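Putative NADH Oxidase (Clostridium acetobutylicum, PDB 3E10) binds flavin mononucleotide at its subunit interface and is probably an FMN-dependent oxidoreductase of the nitroreductase family. Local coordinates at residues Ala37-Pro42 with Lys82-Met88; Phe60-Ser66 with Val112-Ala116; Trp89-Ala94 with Ile136-Cys140. The contacts are given in a common frame with arbitrary orientation. Where two conformers were deposited one is given. Residues are numbered along the deposited sequence.

Two of the three contacts are buried, and the third is only partly buried. Interaction 1, between two loops, is polar at its centre: a glutamine amide bonds to backbone, and K84 and two waters bridge its outer side. Interactions 2 and 3 have no direct hydrogen bonds between their segments and rely on apolar side chains; both reach the same antiparallel sheet, on neighbouring strands 110-115 and 136-145, and W113 of one packs on A94 of the other. Interactions 1 and 3 share one FMN, and D92 of helix 89-106 bonds to Q40 and A37. Interaction 2 serves the other FMN, binding its pyrimidine edge. All three touch the second subunit.

Interaction 1 (Ala37-Pro42 with Lys82-Met88); sequences AGNQQP and KMKISEM. With FMN (flavin mononucleotide), chain C.
Q40 lays its side chain over the M83-I85 backbone and has the most surface covered. With chi1 p and chi2 t, its OE1 accepts a nearly straight hydrogen bond from I85 N (2.7 Å) and a weak, bent one from K84 N (2.7 Å), while Q40 NE2 donates to I85 O (3.1 Å). One amide thus bonds to both N and O of I85. Segment 37-42 is irregular; 82-88 has a 3-10 segment at 86-87. The CA register pairs A37 with I85 (6.4 Å), Q40 with M83 (5.9 Å) and P42 with K82 (5.2 Å). A37 O accepts from Q40 N (3.0 Å), closing a turn through G38 (phi/psi 65/13) and N39 (51/35). I85 CD1 fills the side of this turn, 3.5 Å from G38 N and 3.9 Å from A37 CB; an ideal CB on G38 would clash with it at 2.9 Å. A37 CB also meets M88 CB (3.9 Å). On the solvent side K84, extended to a p chi4, donates from NZ to water 1 (3.1 Å), which bonds to N39 O (2.6 Å), and to water 2, near Q40 O and K82 O. The contact shapes one wall of the flavin pocket: A37 N lies 3.4 Å from FMN C8 and SE of selenomethionine M88 3.9 Å from FMN C6, while R157 of the second subunit packs on N39. M88 is the N-cap of helix 89-106, whose D92 takes hydrogen bonds from Q40 NE2 and A37 N; P42 leads into strand 43-48, and K82, just past strand 72-79, forms salt bridges with E44 and D79.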
loop_
_atom_site.group_PDB
_atom_site.type_symbol
_atom_site.label_atom_id
_atom_site.label_comp_id
_atom_site.label_asym_id
_atom_site.label_seq_id
_atom_site.Cartn_x
_atom_site.Cartn_y
_atom_site.Cartn_z
ATOM N N ALA B 37 1.727 -10.842 -2.317
ATOM C CA ALA B 37 1.025 -11.975 -2.944
ATOM C C ALA B 37 1.903 -13.205 -2.863
ATOM O O ALA B 37 3.095 -13.173 -3.201
ATOM C CB ALA B 37 0.656 -11.634 -4.387
ATOM N N GLY B 38 1.328 -14.311 -2.393
ATOM C CA GLY B 38 2.143 -15.525 -2.261
ATOM C C GLY B 38 3.277 -15.454 -1.238
ATOM O O GLY B 38 4.158 -16.290 -1.247
ATOM N N ASN B 39 3.285 -14.431 -0.378
ATOM C CA ASN B 39 4.423 -14.119 0.454
ATOM C C ASN B 39 5.734 -14.035 -0.361
ATOM O O ASN B 39 6.806 -14.411 0.126
ATOM C CB ASN B 39 4.588 -15.160 1.574
ATOM C CG ASN B 39 5.535 -14.709 2.677
ATOM O OD1 ASN B 39 5.661 -13.519 2.984
ATOM N ND2 ASN B 39 6.225 -15.678 3.285
ATOM N N GLN B 40 5.619 -13.540 -1.590
ATOM C CA GLN B 40 6.772 -13.532 -2.486
ATOM C C GLN B 40 7.845 -12.508 -2.125
ATOM O O GLN B 40 8.989 -12.650 -2.562
ATOM C CB GLN B 40 6.343 -13.376 -3.957
ATOM C CG GLN B 40 5.736 -12.048 -4.352
ATOM C CD GLN B 40 5.072 -12.091 -5.702
ATOM O OE1 GLN B 40 5.299 -13.047 -6.483
ATOM N NE2 GLN B 40 4.217 -11.098 -5.989
ATOM N N GLN B 41 7.485 -11.491 -1.341
ATOM C CA GLN B 41 8.473 -10.502 -0.844
ATOM C C GLN B 41 9.485 -10.094 -1.909
ATOM O O GLN B 41 10.670 -10.401 -1.780
ATOM C CB GLN B 41 9.215 -11.048 0.386
ATOM C CG GLN B 41 8.317 -11.442 1.560
ATOM C CD GLN B 41 9.047 -12.204 2.650
ATOM O OE1 GLN B 41 8.545 -13.239 3.147
ATOM N NE2 GLN B 41 10.164 -11.700 3.076
ATOM N N PRO B 42 9.026 -9.407 -2.963
ATOM C CA PRO B 42 9.859 -9.274 -4.180
ATOM C C PRO B 42 10.801 -8.055 -4.161
ATOM O O PRO B 42 11.501 -7.801 -5.138
ATOM C CB PRO B 42 8.819 -9.143 -5.266
ATOM C CG PRO B 42 7.719 -8.351 -4.605
ATOM C CD PRO B 42 7.680 -8.842 -3.166
ATOM N N LYS B 82 12.198 -13.181 -8.026
ATOM C CA LYS B 82 11.539 -13.490 -6.773
ATOM C C LYS B 82 10.026 -13.633 -6.907
ATOM O O LYS B 82 9.351 -13.984 -5.942
ATOM C CB LYS B 82 11.870 -12.424 -5.734
ATOM C CG LYS B 82 13.340 -12.367 -5.423
ATOM C CD LYS B 82 13.633 -11.341 -4.353
ATOM C CE LYS B 82 15.082 -11.446 -3.872
ATOM N NZ LYS B 82 16.037 -10.849 -4.846
HETATM N N MSE B 83 9.484 -13.385 -8.089
HETATM C CA MSE B 83 8.037 -13.379 -8.241
HETATM C C MSE B 83 7.468 -14.761 -8.481
HETATM O O MSE B 83 7.814 -15.418 -9.472
HETATM C CB MSE B 83 7.610 -12.486 -9.381
HETATM C CG MSE B 83 8.017 -11.036 -9.204
HETATM SE SE MSE B 83 7.595 -10.009 -10.752
HETATM C CE MSE B 83 8.549 -8.422 -10.292
ATOM N N LYS B 84 6.594 -15.168 -7.587
ATOM C CA LYS B 84 5.731 -16.346 -7.746
ATOM C C LYS B 84 4.403 -15.960 -8.420
ATOM O O LYS B 84 3.806 -16.751 -9.149
ATOM C CB LYS B 84 5.430 -16.940 -6.371
ATOM C CG LYS B 84 6.643 -17.348 -5.548
ATOM C CD LYS B 84 6.258 -17.556 -4.063
ATOM C CE LYS B 84 7.426 -18.123 -3.250
ATOM N NZ LYS B 84 8.419 -17.109 -2.757
ATOM N N ILE B 85 3.968 -14.719 -8.180
ATOM C CA ILE B 85 2.724 -14.169 -8.702
ATOM C C ILE B 85 3.072 -12.804 -9.305
ATOM O O ILE B 85 2.894 -11.747 -8.695
ATOM C CB ILE B 85 1.646 -14.044 -7.578
ATOM C CG1 ILE B 85 1.426 -15.418 -6.939
ATOM C CG2 ILE B 85 0.337 -13.494 -8.148
ATOM C CD1 ILE B 85 0.694 -15.358 -5.643
ATOM N N SER B 86 3.588 -12.825 -10.528
ATOM C CA SER B 86 4.066 -11.610 -11.133
ATOM C C SER B 86 2.946 -10.635 -11.456
ATOM O O SER B 86 3.182 -9.446 -11.599
ATOM C CB SER B 86 4.790 -11.920 -12.435
ATOM O OG SER B 86 3.952 -12.512 -13.407
ATOM N N GLU B 87 1.724 -11.132 -11.538
ATOM C CA GLU B 87 0.589 -10.285 -11.828
ATOM C C GLU B 87 0.367 -9.221 -10.753
ATOM O O GLU B 87 -0.287 -8.210 -11.013
ATOM C CB GLU B 87 -0.675 -11.140 -11.917
ATOM C CG GLU B 87 -0.743 -12.069 -13.118
ATOM C CD GLU B 87 -0.083 -13.446 -12.903
ATOM O OE1 GLU B 87 0.548 -13.696 -11.853
ATOM O OE2 GLU B 87 -0.223 -14.292 -13.829
HETATM N N MSE B 88 0.865 -9.477 -9.549
HETATM C CA MSE B 88 0.527 -8.577 -8.445
HETATM C C MSE B 88 1.720 -7.851 -7.830
HETATM O O MSE B 88 1.575 -7.232 -6.800
HETATM C CB MSE B 88 -0.274 -9.317 -7.377
HETATM C CG MSE B 88 -1.711 -9.566 -7.792
HETATM SE SE MSE B 88 -2.570 -10.878 -6.694
HETATM C CE MSE B 88 -4.103 -11.150 -7.804
HETATM N N1 FMN C . -3.990 -14.233 0.928
HETATM C C2 FMN C . -4.953 -15.156 0.602
HETATM O O2 FMN C . -5.299 -16.011 1.422
HETATM N N3 FMN C . -5.610 -15.110 -0.603
HETATM C C4 FMN C . -5.257 -14.220 -1.598
HETATM O O4 FMN C . -5.903 -14.194 -2.660
HETATM C C4A FMN C . -4.284 -13.255 -1.273
HETATM N N5 FMN C . -3.931 -12.293 -2.182
HETATM C C5A FMN C . -2.999 -11.333 -1.866
HETATM C C6 FMN C . -2.662 -10.348 -2.792
HETATM C C7 FMN C . -1.748 -9.358 -2.508
HETATM C C7M FMN C . -1.436 -8.305 -3.551
HETATM C C8 FMN C . -1.147 -9.332 -1.251
HETATM C C8M FMN C . -0.346 -8.122 -0.863
HETATM C C9 FMN C . -1.479 -10.315 -0.309
HETATM C C9A FMN C . -2.399 -11.319 -0.600
HETATM N N10 FMN C . -2.698 -12.335 0.310
HETATM C C10 FMN C . -3.663 -13.269 -0.012
HETATM C "C1'" FMN C . -2.044 -12.368 1.669
HETATM C "C2'" FMN C . -0.620 -12.928 1.555
HETATM O "O2'" FMN C . -0.627 -14.335 1.351
HETATM C "C3'" FMN C . 0.170 -12.550 2.798
HETATM O "O3'" FMN C . 0.314 -11.127 2.825
HETATM C "C4'" FMN C . 1.566 -13.233 2.879
HETATM O "O4'" FMN C . 1.468 -14.626 3.006
HETATM C "C5'" FMN C . 2.391 -12.667 4.025
HETATM O "O5'" FMN C . 1.797 -12.958 5.281
HETATM P P FMN C . 1.400 -11.728 6.235
HETATM O O1P FMN C . 0.288 -10.948 5.551
HETATM O O2P FMN C . 0.937 -12.381 7.521
HETATM O O3P FMN C . 2.645 -10.869 6.459
HETATM O O HOH W 1 8.557 -16.294 0.237
HETATM O O HOH W 2 9.735 -15.265 -3.660
#

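Interaction 2 (Phe60-Ser66 with Val112-Ala116); sequences FSKYANS and VWLGA. With FMN (flavin mononucleotide), chain L; EDO (1,2-ethanediol), chain P.
L114 and F60, followed by S66, bury most of the surface here. L114 (chi1 m, chi2 t) points from strand 110-115 into the loop 60-66: its CD1 lies 3.9 Å from A64 CB and 3.6 Å from S66 OG, and its CD2 3.5 Å from Y63 O. The CA atoms of A64 and L114 are 6.1 Å apart, those of S66 and V112 7.9 Å. F60, with chi1 near 94°, sets its ring edge against the strand's end, CE1 3.5 Å from G115 O, while CZ is 4.0 Å from L114 CB and CE1 3.8 Å from A116 CB. S66 OG touches V112 CG1 at 3.4 Å and hydrogen-bonds to S143. Between F60 and A64 the loop makes a type I turn, S61 to A64, with an ST turn in which Y63 N donates to S61 OG (3.0 Å). No direct hydrogen bond joins the segments; water 3 bridges S61 OG (2.7 Å), G115 O (2.9 Å) and FMN O4 (2.7 Å). Together they form part of the flavin site, meeting N3 and O4 of its pyrimidine ring: FMN N3 donates to Y63 O (2.9 Å) and G115 N to FMN O4 (3.3 Å), with G115 N 3.1 Å from FMN N5. A CB on G115 would crowd FMN C6. Strand 110-115 is an outermost strand of the chain's sheet, paired with strand 136-145, while helix 120-129 packs its L126 on F60 and A116.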
loop_
_atom_site.group_PDB
_atom_site.type_symbol
_atom_site.label_atom_id
_atom_site.label_comp_id
_atom_site.label_asym_id
_atom_site.label_seq_id
_atom_site.Cartn_x
_atom_site.Cartn_y
_atom_site.Cartn_z
ATOM N N PHE B 60 14.821 12.013 -12.706
ATOM C CA PHE B 60 14.144 10.819 -13.255
ATOM C C PHE B 60 12.711 11.095 -13.693
ATOM O O PHE B 60 12.166 10.382 -14.532
ATOM C CB PHE B 60 14.236 9.629 -12.293
ATOM C CG PHE B 60 13.041 9.463 -11.349
ATOM C CD1 PHE B 60 11.942 8.679 -11.731
ATOM C CD2 PHE B 60 13.047 10.044 -10.075
ATOM C CE1 PHE B 60 10.863 8.514 -10.876
ATOM C CE2 PHE B 60 11.990 9.872 -9.195
ATOM C CZ PHE B 60 10.894 9.090 -9.600
ATOM N N SER B 61 12.112 12.118 -13.103
ATOM C CA SER B 61 10.737 12.469 -13.317
ATOM C C SER B 61 10.571 13.978 -13.207
ATOM O O SER B 61 11.333 14.620 -12.527
ATOM C CB SER B 61 9.947 11.753 -12.218
ATOM O OG SER B 61 8.742 12.331 -11.904
ATOM N N LYS B 62 9.510 14.510 -13.793
ATOM C CA LYS B 62 9.174 15.901 -13.682
ATOM C C LYS B 62 8.535 16.251 -12.343
ATOM O O LYS B 62 8.373 17.410 -12.006
ATOM C CB LYS B 62 8.211 16.297 -14.806
ATOM N N TYR B 63 8.189 15.228 -11.573
ATOM C CA TYR B 63 7.504 15.384 -10.314
ATOM C C TYR B 63 8.345 14.924 -9.110
ATOM O O TYR B 63 7.805 14.578 -8.078
ATOM C CB TYR B 63 6.162 14.674 -10.375
ATOM C CG TYR B 63 5.255 15.319 -11.403
ATOM C CD1 TYR B 63 4.596 16.499 -11.112
ATOM C CD2 TYR B 63 5.165 14.817 -12.673
ATOM C CE1 TYR B 63 3.773 17.119 -12.042
ATOM C CE2 TYR B 63 4.346 15.436 -13.626
ATOM C CZ TYR B 63 3.651 16.576 -13.295
ATOM O OH TYR B 63 2.866 17.235 -14.221
ATOM N N ALA B 64 9.663 15.034 -9.238
ATOM C CA ALA B 64 10.594 14.535 -8.237
ATOM C C ALA B 64 11.469 15.634 -7.634
ATOM O O ALA B 64 12.555 15.351 -7.125
ATOM C CB ALA B 64 11.458 13.441 -8.832
ATOM N N ASN B 65 10.996 16.873 -7.694
ATOM C CA ASN B 65 11.797 17.983 -7.208
ATOM C C ASN B 65 12.053 17.956 -5.712
ATOM O O ASN B 65 12.981 18.615 -5.219
ATOM C CB ASN B 65 11.203 19.319 -7.659
ATOM C CG ASN B 65 11.416 19.568 -9.138
ATOM O OD1 ASN B 65 12.381 19.064 -9.737
ATOM N ND2 ASN B 65 10.528 20.348 -9.742
ATOM N N SER B 66 11.264 17.181 -4.968
ATOM C CA SER B 66 11.537 16.993 -3.541
ATOM C C SER B 66 12.948 16.476 -3.277
ATOM O O SER B 66 13.518 16.710 -2.208
ATOM C CB SER B 66 10.514 16.055 -2.915
ATOM O OG SER B 66 10.520 14.795 -3.546
ATOM N N VAL B 112 7.657 11.655 0.699
ATOM C CA VAL B 112 6.688 11.599 -0.386
ATOM C C VAL B 112 7.055 10.447 -1.331
ATOM O O VAL B 112 8.223 10.197 -1.638
ATOM C CB VAL B 112 6.574 12.962 -1.154
ATOM C CG1 VAL B 112 7.932 13.379 -1.764
ATOM C CG2 VAL B 112 5.495 12.871 -2.247
ATOM N N TRP B 113 6.008 9.775 -1.805
ATOM C CA TRP B 113 6.086 8.744 -2.842
ATOM C C TRP B 113 6.211 9.435 -4.180
ATOM O O TRP B 113 5.358 10.245 -4.548
ATOM C CB TRP B 113 4.806 7.917 -2.747
ATOM C CG TRP B 113 4.586 6.765 -3.627
ATOM C CD1 TRP B 113 5.085 6.519 -4.884
ATOM C CD2 TRP B 113 3.704 5.681 -3.332
ATOM N NE1 TRP B 113 4.581 5.325 -5.361
ATOM C CE2 TRP B 113 3.696 4.820 -4.445
ATOM C CE3 TRP B 113 2.912 5.365 -2.224
ATOM C CZ2 TRP B 113 2.946 3.640 -4.465
ATOM C CZ3 TRP B 113 2.137 4.237 -2.257
ATOM C CH2 TRP B 113 2.148 3.394 -3.380
ATOM N N LEU B 114 7.291 9.108 -4.889
ATOM C CA LEU B 114 7.546 9.625 -6.233
ATOM C C LEU B 114 7.333 8.479 -7.220
ATOM O O LEU B 114 8.165 7.578 -7.335
ATOM C CB LEU B 114 8.951 10.218 -6.302
ATOM C CG LEU B 114 9.273 11.307 -5.252
ATOM C CD1 LEU B 114 10.756 11.716 -5.375
ATOM C CD2 LEU B 114 8.347 12.500 -5.318
ATOM N N GLY B 115 6.195 8.501 -7.910
ATOM C CA GLY B 115 5.806 7.389 -8.762
ATOM C C GLY B 115 6.791 7.162 -9.903
ATOM O O GLY B 115 7.383 8.115 -10.444
ATOM N N ALA B 116 6.985 5.911 -10.264
ATOM C CA ALA B 116 7.805 5.551 -11.433
ATOM C C ALA B 116 7.072 4.554 -12.325
ATOM O O ALA B 116 6.504 4.938 -13.356
ATOM C CB ALA B 116 9.203 5.059 -10.999
HETATM N N1 FMN L . 3.785 13.203 -5.364
HETATM C C2 FMN L . 4.734 13.902 -6.051
HETATM O O2 FMN L . 5.065 15.034 -5.669
HETATM N N3 FMN L . 5.331 13.330 -7.142
HETATM C C4 FMN L . 4.955 12.107 -7.654
HETATM O O4 FMN L . 5.533 11.623 -8.656
HETATM C C4A FMN L . 3.996 11.384 -6.943
HETATM N N5 FMN L . 3.643 10.134 -7.374
HETATM C C5A FMN L . 2.729 9.401 -6.620
HETATM C C6 FMN L . 2.386 8.127 -7.063
HETATM C C7 FMN L . 1.470 7.341 -6.355
HETATM C C7M FMN L . 1.172 5.955 -6.792
HETATM C C8 FMN L . 0.924 7.854 -5.168
HETATM C C8M FMN L . 0.106 6.945 -4.246
HETATM C C9 FMN L . 1.280 9.137 -4.738
HETATM C C9A FMN L . 2.161 9.928 -5.456
HETATM N N10 FMN L . 2.505 11.223 -5.056
HETATM C C10 FMN L . 3.451 11.941 -5.775
HETATM C "C1'" FMN L . 1.939 11.773 -3.814
HETATM C "C2'" FMN L . 0.499 12.251 -4.061
HETATM O "O2'" FMN L . 0.449 13.448 -4.834
HETATM C "C3'" FMN L . -0.186 12.505 -2.714
HETATM O "O3'" FMN L . -0.314 11.260 -2.049
HETATM C "C4'" FMN L . -1.560 13.192 -2.823
HETATM O "O4'" FMN L . -1.427 14.528 -3.300
HETATM C "C5'" FMN L . -2.340 13.228 -1.511
HETATM O "O5'" FMN L . -1.636 13.955 -0.497
HETATM P P FMN L . -1.166 13.213 0.838
HETATM O O1P FMN L . -2.364 12.522 1.439
HETATM O O2P FMN L . -0.123 12.204 0.483
HETATM O O3P FMN L . -0.658 14.333 1.717
HETATM C C1 EDO P . 7.961 12.069 -17.107
HETATM O O1 EDO P . 7.458 10.755 -17.032
HETATM C C2 EDO P . 8.197 12.475 -15.677
HETATM O O2 EDO P . 7.245 13.476 -15.330
HETATM O O HOH W 3 7.878 10.944 -9.795
#

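Interaction 3 (Trp89-Ala94 with Ile136-Cys140); sequences WEQDMA and IKPFC. With FMN (flavin mononucleotide), chain C.
Helix 89-106 packs on strand 136-145 of the central sheet, and the short segments 89-94 and 136-140 cross at -45° with their axes 9.3 Å apart. M93 and F139 have the closest CA atoms, at 7.1 Å. F139 (chi1 t) buries the most surface: M93 CB sits over its face, 3.4 Å from the ring centroid and 7° off the normal, a CH-pi contact. Round the same ring, W89 CZ3 is 3.8 Å from F139 CD1, E90 O 3.5 Å from F139 CE1 and A94 CB 4.0 Å from F139 CZ. W89 (chi1 p) reaches along the strand, its CZ2 3.4 Å from K137 CE. F139 and C140 form a classic beta bulge opposite L76. Q91 OE1 and D92 OD1 approach FMN C7M at 3.5 and 3.7 Å, and Q91 packs on F139 of the second subunit. With no hydrogen bond between the segments, the helix is held to the sheet by aromatic and aliphatic packing, while its polar side chains bond to other partners.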
loop_
_atom_site.group_PDB
_atom_site.type_symbol
_atom_site.label_atom_id
_atom_site.label_comp_id
_atom_site.label_asym_id
_atom_site.label_seq_id
_atom_site.Cartn_x
_atom_site.Cartn_y
_atom_site.Cartn_z
ATOM N N TRP B 89 2.873 -7.839 -8.510
ATOM C CA TRP B 89 4.051 -7.274 -7.871
ATOM C C TRP B 89 3.914 -5.797 -7.541
ATOM O O TRP B 89 4.467 -5.375 -6.534
ATOM C CB TRP B 89 5.335 -7.525 -8.674
ATOM C CG TRP B 89 5.524 -6.725 -9.910
ATOM C CD1 TRP B 89 5.166 -7.075 -11.153
ATOM C CD2 TRP B 89 6.173 -5.453 -10.018
ATOM N NE1 TRP B 89 5.537 -6.089 -12.044
ATOM C CE2 TRP B 89 6.145 -5.074 -11.365
ATOM C CE3 TRP B 89 6.783 -4.615 -9.111
ATOM C CZ2 TRP B 89 6.717 -3.893 -11.823
ATOM C CZ3 TRP B 89 7.328 -3.419 -9.560
ATOM C CH2 TRP B 89 7.304 -3.082 -10.898
ATOM N N GLU B 90 3.211 -5.023 -8.365
ATOM C CA GLU B 90 3.101 -3.609 -8.066
ATOM C C GLU B 90 2.298 -3.355 -6.799
ATOM O O GLU B 90 2.518 -2.360 -6.115
ATOM C CB GLU B 90 2.542 -2.843 -9.244
ATOM C CG GLU B 90 3.474 -2.888 -10.448
ATOM C CD GLU B 90 3.078 -3.906 -11.491
ATOM O OE1 GLU B 90 2.625 -5.027 -11.110
ATOM O OE2 GLU B 90 3.243 -3.578 -12.703
ATOM N N GLN B 91 1.394 -4.280 -6.476
ATOM C CA GLN B 91 0.589 -4.153 -5.266
ATOM C C GLN B 91 1.422 -4.417 -4.031
ATOM O O GLN B 91 1.336 -3.667 -3.049
ATOM C CB GLN B 91 -0.612 -5.109 -5.346
ATOM C CG GLN B 91 -1.540 -4.758 -6.524
ATOM C CD GLN B 91 -2.692 -5.725 -6.702
ATOM O OE1 GLN B 91 -3.206 -6.269 -5.722
ATOM N NE2 GLN B 91 -3.094 -5.960 -7.967
ATOM N N ASP B 92 2.234 -5.464 -4.080
ATOM C CA ASP B 92 3.168 -5.746 -3.016
ATOM C C ASP B 92 4.041 -4.506 -2.726
ATOM O O ASP B 92 4.266 -4.152 -1.583
ATOM C CB ASP B 92 4.143 -6.847 -3.421
ATOM C CG ASP B 92 3.500 -8.179 -3.755
ATOM O OD1 ASP B 92 2.284 -8.368 -3.485
ATOM O OD2 ASP B 92 4.281 -9.053 -4.251
HETATM N N MSE B 93 4.561 -3.905 -3.798
HETATM C CA MSE B 93 5.503 -2.783 -3.669
HETATM C C MSE B 93 4.817 -1.536 -3.160
HETATM O O MSE B 93 5.405 -0.800 -2.367
HETATM C CB MSE B 93 6.227 -2.479 -4.994
HETATM C CG MSE B 93 7.092 -3.631 -5.564
HETATM SE SE MSE B 93 8.425 -4.282 -4.339
HETATM C CE MSE B 93 9.408 -2.609 -4.127
ATOM N N ALA B 94 3.561 -1.365 -3.554
ATOM C CA ALA B 94 2.763 -0.266 -3.054
ATOM C C ALA B 94 2.499 -0.411 -1.546
ATOM O O ALA B 94 2.535 0.570 -0.802
ATOM C CB ALA B 94 1.428 -0.189 -3.874
ATOM N N ILE B 136 15.549 -6.510 -12.613
ATOM C CA ILE B 136 15.340 -5.613 -11.479
ATOM C C ILE B 136 14.532 -4.418 -11.967
ATOM O O ILE B 136 15.003 -3.616 -12.777
ATOM C CB ILE B 136 16.656 -5.200 -10.857
ATOM C CG1 ILE B 136 17.476 -6.444 -10.391
ATOM C CG2 ILE B 136 16.427 -4.264 -9.689
ATOM C CD1 ILE B 136 16.793 -7.377 -9.421
ATOM N N LYS B 137 13.279 -4.362 -11.531
ATOM C CA LYS B 137 12.310 -3.418 -12.049
ATOM C C LYS B 137 12.103 -2.257 -11.109
ATOM O O LYS B 137 11.712 -2.460 -9.945
ATOM C CB LYS B 137 10.965 -4.124 -12.203
ATOM C CG LYS B 137 11.094 -5.335 -13.145
ATOM C CD LYS B 137 9.742 -5.997 -13.423
ATOM C CE LYS B 137 8.795 -5.128 -14.251
ATOM N NZ LYS B 137 9.248 -4.958 -15.675
ATOM N N PRO B 138 12.360 -1.038 -11.596
ATOM C CA PRO B 138 12.065 0.124 -10.761
ATOM C C PRO B 138 10.588 0.262 -10.437
ATOM O O PRO B 138 9.740 0.044 -11.293
ATOM C CB PRO B 138 12.511 1.297 -11.613
ATOM C CG PRO B 138 13.438 0.726 -12.641
ATOM C CD PRO B 138 13.003 -0.649 -12.869
ATOM N N PHE B 139 10.298 0.596 -9.185
ATOM C CA PHE B 139 8.926 0.804 -8.743
ATOM C C PHE B 139 8.614 2.273 -8.423
ATOM O O PHE B 139 7.720 2.882 -9.011
ATOM C CB PHE B 139 8.563 -0.089 -7.556
ATOM C CG PHE B 139 7.155 0.155 -7.072
ATOM C CD1 PHE B 139 6.075 -0.241 -7.829
ATOM C CD2 PHE B 139 6.902 0.877 -5.912
ATOM C CE1 PHE B 139 4.783 -0.000 -7.407
ATOM C CE2 PHE B 139 5.590 1.143 -5.501
ATOM C CZ PHE B 139 4.545 0.711 -6.233
ATOM N N CYS B 140 9.365 2.854 -7.491
ATOM C CA CYS B 140 9.170 4.240 -7.111
ATOM C C CYS B 140 10.415 4.718 -6.385
ATOM O O CYS B 140 11.311 3.920 -6.073
ATOM C CB CYS B 140 7.923 4.432 -6.232
ATOM S SG CYS B 140 8.102 3.950 -4.494
HETATM N N1 FMN C . -3.990 -14.233 0.928
HETATM C C2 FMN C . -4.953 -15.156 0.602
HETATM O O2 FMN C . -5.299 -16.011 1.422
HETATM N N3 FMN C . -5.610 -15.110 -0.603
HETATM C C4 FMN C . -5.257 -14.220 -1.598
HETATM O O4 FMN C . -5.903 -14.194 -2.660
HETATM C C4A FMN C . -4.284 -13.255 -1.273
HETATM N N5 FMN C . -3.931 -12.293 -2.182
HETATM C C5A FMN C . -2.999 -11.333 -1.866
HETATM C C6 FMN C . -2.662 -10.348 -2.792
HETATM C C7 FMN C . -1.748 -9.358 -2.508
HETATM C C7M FMN C . -1.436 -8.305 -3.551
HETATM C C8 FMN C . -1.147 -9.332 -1.251
HETATM C C8M FMN C . -0.346 -8.122 -0.863
HETATM C C9 FMN C . -1.479 -10.315 -0.309
HETATM C C9A FMN C . -2.399 -11.319 -0.600
HETATM N N10 FMN C . -2.698 -12.335 0.310
HETATM C C10 FMN C . -3.663 -13.269 -0.012
HETATM C "C1'" FMN C . -2.044 -12.368 1.669
HETATM C "C2'" FMN C . -0.620 -12.928 1.555
HETATM O "O2'" FMN C . -0.627 -14.335 1.351
HETATM C "C3'" FMN C . 0.170 -12.550 2.798
HETATM O "O3'" FMN C . 0.314 -11.127 2.825
HETATM C "C4'" FMN C . 1.566 -13.233 2.879
HETATM O "O4'" FMN C . 1.468 -14.626 3.006
HETATM C "C5'" FMN C . 2.391 -12.667 4.025
HETATM O "O5'" FMN C . 1.797 -12.958 5.281
HETATM P P FMN C . 1.400 -11.728 6.235
HETATM O O1P FMN C . 0.288 -10.948 5.551
HETATM O O2P FMN C . 0.937 -12.381 7.521
HETATM O O3P FMN C . 2.645 -10.869 6.459
#